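Local coordinates for protein ureidoglycolate hydrolase (Arabidopsis thaliana, PDB 4PXE) that hydrolyses (S)-ureidoglycolate to glyoxylate, ammonium and carbon dioxide with two manganese ions per subunit, a late step of plant purine breakdown, at residues 90-103 / 130-142. Sequence-based numbering, arbitrary orientation.
Sequences GSHIDAIPYSGKYD and EIILFTSEEPTRF. With MN (manganese (II) ion), chain C; MN (manganese (II) ion), chain D; GLV (glyoxylic acid), chain E.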
loop_
_atom_site.group_PDB
_atom_site.type_symbol
_atom_site.label_atom_id
_atom_site.label_comp_id
_atom_site.label_asym_id
_atom_site.label_seq_id
_atom_site.Cartn_x
_atom_site.Cartn_y
_atom_site.Cartn_z
ATOM N N GLY A 90 -29.528 14.482 -11.202
ATOM C CA GLY A 90 -28.100 14.424 -11.424
ATOM C C GLY A 90 -27.418 13.273 -10.729
ATOM O O GLY A 90 -28.067 12.445 -10.096
ATOM N N SER A 91 -26.100 13.237 -10.857
ATOM C CA SER A 91 -25.291 12.145 -10.326
ATOM C C SER A 91 -23.826 12.583 -10.324
ATOM O O SER A 91 -23.527 13.782 -10.399
ATOM C CB SER A 91 -25.499 10.874 -11.169
ATOM O OG SER A 91 -25.113 9.695 -10.472
ATOM N N HIS A 92 -22.919 11.614 -10.246
ATOM C CA HIS A 92 -21.488 11.914 -10.122
ATOM C C HIS A 92 -20.713 11.351 -11.311
ATOM O O HIS A 92 -21.209 10.473 -12.031
ATOM C CB HIS A 92 -20.941 11.286 -8.839
ATOM C CG HIS A 92 -21.030 9.793 -8.830
ATOM N ND1 HIS A 92 -19.948 8.981 -9.105
ATOM C CD2 HIS A 92 -22.080 8.968 -8.617
ATOM C CE1 HIS A 92 -20.331 7.718 -9.060
ATOM N NE2 HIS A 92 -21.616 7.683 -8.760
ATOM N N ILE A 93 -19.497 11.838 -11.527
ATOM C CA ILE A 93 -18.634 11.233 -12.537
ATOM C C ILE A 93 -17.299 10.747 -11.982
ATOM O O ILE A 93 -16.485 10.203 -12.730
ATOM C CB ILE A 93 -18.380 12.169 -13.740
ATOM C CG1 ILE A 93 -17.638 13.434 -13.293
ATOM C CG2 ILE A 93 -19.692 12.493 -14.461
ATOM C CD1 ILE A 93 -17.470 14.461 -14.410
ATOM N N ASP A 94 -17.058 10.928 -10.688
ATOM C CA ASP A 94 -15.844 10.321 -10.146
ATOM C C ASP A 94 -15.965 8.791 -10.138
ATOM O O ASP A 94 -17.076 8.249 -10.142
ATOM C CB ASP A 94 -15.375 10.935 -8.802
ATOM C CG ASP A 94 -16.404 10.845 -7.673
ATOM O OD1 ASP A 94 -17.629 10.793 -7.912
ATOM O OD2 ASP A 94 -15.956 10.891 -6.505
ATOM N N ALA A 95 -14.815 8.126 -10.175
ATOM C CA ALA A 95 -14.709 6.675 -10.311
ATOM C C ALA A 95 -13.633 6.180 -9.359
ATOM O O ALA A 95 -12.505 6.688 -9.367
ATOM C CB ALA A 95 -14.331 6.311 -11.728
ATOM N N ILE A 96 -13.963 5.188 -8.543
ATOM C CA ILE A 96 -12.956 4.597 -7.653
ATOM C C ILE A 96 -11.891 3.838 -8.456
ATOM O O ILE A 96 -12.094 3.536 -9.628
ATOM C CB ILE A 96 -13.586 3.704 -6.550
ATOM C CG1 ILE A 96 -14.073 2.364 -7.108
ATOM C CG2 ILE A 96 -14.700 4.436 -5.836
ATOM C CD1 ILE A 96 -14.615 1.445 -6.032
ATOM N N PRO A 97 -10.736 3.555 -7.842
ATOM C CA PRO A 97 -9.703 2.859 -8.619
ATOM C C PRO A 97 -10.166 1.554 -9.279
ATOM O O PRO A 97 -10.770 0.694 -8.630
ATOM C CB PRO A 97 -8.617 2.585 -7.570
ATOM C CG PRO A 97 -8.754 3.753 -6.615
ATOM C CD PRO A 97 -10.235 4.004 -6.526
ATOM N N TYR A 98 -9.878 1.437 -10.574
ATOM C CA TYR A 98 -10.144 0.219 -11.347
ATOM C C TYR A 98 -11.607 -0.165 -11.323
ATOM O O TYR A 98 -11.977 -1.309 -11.022
ATOM C CB TYR A 98 -9.253 -0.942 -10.878
ATOM C CG TYR A 98 -7.796 -0.701 -11.184
ATOM C CD1 TYR A 98 -7.269 -1.047 -12.418
ATOM C CD2 TYR A 98 -6.961 -0.098 -10.254
ATOM C CE1 TYR A 98 -5.942 -0.822 -12.720
ATOM C CE2 TYR A 98 -5.620 0.130 -10.543
ATOM C CZ TYR A 98 -5.126 -0.228 -11.782
ATOM O OH TYR A 98 -3.795 -0.013 -12.088
ATOM N N SER A 99 -12.438 0.806 -11.663
ATOM C CA SER A 99 -13.877 0.589 -11.705
ATOM C C SER A 99 -14.403 0.691 -13.141
ATOM O O SER A 99 -13.625 0.634 -14.100
ATOM C CB SER A 99 -14.590 1.551 -10.761
ATOM O OG SER A 99 -14.332 2.907 -11.095
ATOM N N GLY A 100 -15.721 0.822 -13.289
ATOM C CA GLY A 100 -16.362 0.794 -14.596
ATOM C C GLY A 100 -16.675 2.174 -15.149
ATOM O O GLY A 100 -16.298 3.187 -14.554
ATOM N N LYS A 101 -17.395 2.200 -16.273
ATOM C CA LYS A 101 -17.671 3.418 -17.035
ATOM C C LYS A 101 -19.098 3.952 -16.847
ATOM O O LYS A 101 -19.444 4.995 -17.397
ATOM C CB LYS A 101 -17.486 3.165 -18.544
ATOM C CG LYS A 101 -16.198 2.465 -18.957
ATOM C CD LYS A 101 -16.072 2.375 -20.491
ATOM C CE LYS A 101 -17.188 1.586 -21.158
ATOM N NZ LYS A 101 -16.864 1.325 -22.613
ATOM N N TYR A 102 -19.922 3.234 -16.089
ATOM C CA TYR A 102 -21.370 3.506 -16.039
ATOM C C TYR A 102 -21.858 4.059 -14.699
ATOM O O TYR A 102 -22.806 4.853 -14.656
ATOM C CB TYR A 102 -22.165 2.240 -16.426
ATOM C CG TYR A 102 -21.868 1.757 -17.828
ATOM C CD1 TYR A 102 -22.634 2.190 -18.909
ATOM C CD2 TYR A 102 -20.817 0.876 -18.068
ATOM C CE1 TYR A 102 -22.351 1.766 -20.196
ATOM C CE2 TYR A 102 -20.530 0.446 -19.348
ATOM C CZ TYR A 102 -21.306 0.895 -20.406
ATOM O OH TYR A 102 -21.021 0.472 -21.693
ATOM N N ASP A 103 -21.201 3.649 -13.619
ATOM C CA ASP A 103 -21.538 4.131 -12.283
ATOM C C ASP A 103 -21.463 5.657 -12.244
ATOM O O ASP A 103 -20.442 6.241 -12.595
ATOM C CB ASP A 103 -20.560 3.500 -11.292
ATOM C CG ASP A 103 -20.785 3.944 -9.885
ATOM O OD1 ASP A 103 -21.877 4.421 -9.555
ATOM O OD2 ASP A 103 -19.851 3.800 -9.083
ATOM N N GLU A 130 -33.176 21.366 -13.610
ATOM C CA GLU A 130 -31.764 21.614 -13.345
ATOM C C GLU A 130 -30.981 20.323 -13.154
ATOM O O GLU A 130 -31.357 19.479 -12.338
ATOM C CB GLU A 130 -31.587 22.549 -12.144
ATOM C CG GLU A 130 -30.159 23.052 -11.962
ATOM C CD GLU A 130 -30.075 24.273 -11.050
ATOM O OE1 GLU A 130 -30.650 24.240 -9.944
ATOM O OE2 GLU A 130 -29.438 25.269 -11.453
ATOM N N ILE A 131 -29.902 20.190 -13.920
ATOM C CA ILE A 131 -29.015 19.045 -13.831
ATOM C C ILE A 131 -27.881 19.368 -12.873
ATOM O O ILE A 131 -27.255 20.428 -12.968
ATOM C CB ILE A 131 -28.411 18.698 -15.195
ATOM C CG1 ILE A 131 -29.516 18.413 -16.209
ATOM C CG2 ILE A 131 -27.468 17.495 -15.064
ATOM C CD1 ILE A 131 -28.985 18.038 -17.564
ATOM N N ILE A 132 -27.611 18.447 -11.955
ATOM C CA ILE A 132 -26.524 18.610 -11.004
ATOM C C ILE A 132 -25.445 17.571 -11.260
ATOM O O ILE A 132 -25.713 16.364 -11.252
ATOM C CB ILE A 132 -27.002 18.459 -9.544
ATOM C CG1 ILE A 132 -28.146 19.429 -9.233
ATOM C CG2 ILE A 132 -25.842 18.687 -8.590
ATOM C CD1 ILE A 132 -28.764 19.217 -7.871
ATOM N N LEU A 133 -24.230 18.038 -11.509
ATOM C CA LEU A 133 -23.062 17.172 -11.453
ATOM C C LEU A 133 -22.466 17.360 -10.074
ATOM O O LEU A 133 -21.858 18.391 -9.793
ATOM C CB LEU A 133 -22.054 17.533 -12.545
ATOM C CG LEU A 133 -20.658 16.912 -12.416
ATOM C CD1 LEU A 133 -20.728 15.392 -12.234
ATOM C CD2 LEU A 133 -19.805 17.265 -13.631
ATOM N N PHE A 134 -22.670 16.387 -9.193
ATOM C CA PHE A 134 -22.117 16.489 -7.847
ATOM C C PHE A 134 -20.594 16.448 -7.920
ATOM O O PHE A 134 -20.024 15.746 -8.757
ATOM C CB PHE A 134 -22.687 15.382 -6.965
ATOM C CG PHE A 134 -24.171 15.507 -6.760
ATOM C CD1 PHE A 134 -24.675 16.312 -5.751
ATOM C CD2 PHE A 134 -25.064 14.857 -7.598
ATOM C CE1 PHE A 134 -26.042 16.455 -5.570
ATOM C CE2 PHE A 134 -26.439 14.991 -7.417
ATOM C CZ PHE A 134 -26.927 15.787 -6.403
ATOM N N THR A 135 -19.931 17.236 -7.082
ATOM C CA THR A 135 -18.499 17.424 -7.239
ATOM C C THR A 135 -17.704 16.127 -7.041
ATOM O O THR A 135 -16.660 15.929 -7.656
ATOM C CB THR A 135 -17.968 18.561 -6.325
ATOM O OG1 THR A 135 -16.708 19.019 -6.829
ATOM C CG2 THR A 135 -17.838 18.112 -4.868
ATOM N N SER A 136 -18.224 15.250 -6.188
ATOM C CA SER A 136 -17.641 13.935 -5.943
ATOM C C SER A 136 -18.626 13.166 -5.094
ATOM O O SER A 136 -19.230 13.738 -4.181
ATOM C CB SER A 136 -16.311 14.066 -5.194
ATOM O OG SER A 136 -15.959 12.840 -4.576
ATOM N N GLU A 137 -18.790 11.875 -5.379
ATOM C CA GLU A 137 -19.645 11.026 -4.563
ATOM C C GLU A 137 -18.842 9.905 -3.907
ATOM O O GLU A 137 -19.238 9.371 -2.869
ATOM C CB GLU A 137 -20.787 10.455 -5.417
ATOM C CG GLU A 137 -21.807 9.631 -4.647
ATOM C CD GLU A 137 -21.497 8.152 -4.617
ATOM O OE1 GLU A 137 -20.576 7.687 -5.334
ATOM O OE2 GLU A 137 -22.185 7.443 -3.848
ATOM N N GLU A 138 -17.727 9.524 -4.526
ATOM C CA GLU A 138 -16.923 8.413 -4.010
ATOM C C GLU A 138 -15.972 8.867 -2.900
ATOM O O GLU A 138 -15.484 9.996 -2.930
ATOM C CB GLU A 138 -16.158 7.731 -5.145
ATOM C CG GLU A 138 -17.068 7.198 -6.244
ATOM C CD GLU A 138 -17.719 5.893 -5.899
ATOM O OE1 GLU A 138 -17.728 5.463 -4.724
ATOM O OE2 GLU A 138 -18.224 5.274 -6.859
ATOM N N PRO A 139 -15.713 7.993 -1.909
ATOM C CA PRO A 139 -14.910 8.385 -0.737
ATOM C C PRO A 139 -13.404 8.257 -0.956
ATOM O O PRO A 139 -12.640 8.398 0.002
ATOM C CB PRO A 139 -15.360 7.382 0.330
ATOM C CG PRO A 139 -15.679 6.149 -0.451
ATOM C CD PRO A 139 -16.344 6.671 -1.723
ATOM N N THR A 140 -12.982 8.002 -2.188
ATOM C CA THR A 140 -11.588 7.651 -2.498
ATOM C C THR A 140 -10.520 8.595 -1.944
ATOM O O THR A 140 -9.542 8.147 -1.329
ATOM C CB THR A 140 -11.386 7.557 -4.024
ATOM O OG1 THR A 140 -12.402 6.707 -4.572
ATOM C CG2 THR A 140 -10.006 6.981 -4.368
ATOM N N ARG A 141 -10.684 9.892 -2.179
ATOM C CA ARG A 141 -9.588 10.803 -1.878
ATOM C C ARG A 141 -9.487 11.182 -0.404
ATOM O O ARG A 141 -8.405 11.103 0.172
ATOM C CB ARG A 141 -9.665 12.068 -2.730
ATOM C CG ARG A 141 -8.431 12.939 -2.542
ATOM C CD ARG A 141 -8.208 13.919 -3.686
ATOM N NE ARG A 141 -6.905 14.562 -3.515
ATOM C CZ ARG A 141 -6.330 15.374 -4.393
ATOM N NH1 ARG A 141 -6.943 15.691 -5.530
ATOM N NH2 ARG A 141 -5.130 15.881 -4.119
ATOM N N PHE A 142 -10.602 11.602 0.187
ATOM C CA PHE A 142 -10.599 12.107 1.560
ATOM C C PHE A 142 -11.316 11.201 2.561
ATOM O O PHE A 142 -11.408 11.539 3.740
ATOM C CB PHE A 142 -11.182 13.528 1.612
ATOM C CG PHE A 142 -10.442 14.514 0.750
ATOM C CD1 PHE A 142 -9.179 14.950 1.117
ATOM C CD2 PHE A 142 -11.007 15.002 -0.423
ATOM C CE1 PHE A 142 -8.485 15.842 0.340
ATOM C CE2 PHE A 142 -10.318 15.901 -1.214
ATOM C CZ PHE A 142 -9.050 16.327 -0.829
HETATM MN MN MN C . -22.797 5.811 -8.132
HETATM MN MN MN D . -19.830 3.831 -6.873
HETATM C C1 GLV E . -20.810 4.315 -3.608
HETATM O O1 GLV E . -21.960 4.954 -4.043
HETATM C C2 GLV E . -21.061 3.095 -2.794
HETATM O O2 GLV E . -22.264 2.737 -2.574
HETATM O O3 GLV E . -20.083 2.432 -2.338
HETATM O O HOH W 1 -18.428 13.714 -9.747
HETATM O O HOH W 2 -12.654 8.238 -6.897
HETATM O O HOH W 3 -16.620 4.242 -8.822
HETATM O O HOH W 4 -21.131 5.523 -6.692
HETATM O O HOH W 5 -24.162 7.024 -6.855
HETATM O O HOH W 6 -23.630 4.105 -6.539
HETATM O O HOH W 7 -21.230 2.756 -6.392
#
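Gly-90 pairs with Ile-132, and Ser-91 with Leu-133, as neighbouring parallel strands. Ser-91 N donates to Ile-132 O at 3.2 Å, and Phe-134 N returns a bond to Ser-91 O. Gly-90 CA lies close against Ile-132 O, where there is no room for a side chain. The His-92 ring takes OE1 of Glu-137 over one face, and CB of Glu-137 also packs on its CG. His-92 NE2 binds the first manganese at 2.3 Å, while ND1 makes weak bonds to Asp-94 OD1 and Asp-94 O. Ile-93 crosses Leu-133 at about a right angle, methyl to methyl. Its backbone N reaches Phe-134 O through a water.

Asp-94 holds the turn of residues 136-138. Its CG sits between the backbone N and the carbonyl carbon (chi1 59°), which turns the carboxylate toward them. OD1 takes Glu-137 N on its syn side, a little out of the carboxylate plane, 3.0 Å away and nearly straight at 171°. OD2 accepts Ser-136 OG (2.7 Å) and Glu-138 N (3.0 Å) from opposite faces of that plane. An alanine here would take away the carboxylate, and the Glu-137 and Glu-138 amides and the Ser-136 hydroxyl would probably lose their acceptor, freeing both glutamates to shift.

Ile-96 lays CG2 against the Glu-138 carboxylate, whose OE1 is held by Asn-294 of the second subunit. A water links Ile-96 N to Glu-138 OE2. Pro-97 CD meets Thr-140 CG2 tip to tip. Asp-103 bridges the metals, OD1 on the first and OD2 on the second. Glu-138 OE2 joins the second at 2.2 Å, its carboxylate nearly perpendicular to that of Asp-103. His-208 and His-402 complete the protein ligands. Glu-137 OE2 lies 2.5 Å from glyoxylate O1, while Glu-137 OE1 accepts from the metal-bridging water. This is the two-metal active site of the M20 peptidase family, built at the C-terminal ends of parallel strands.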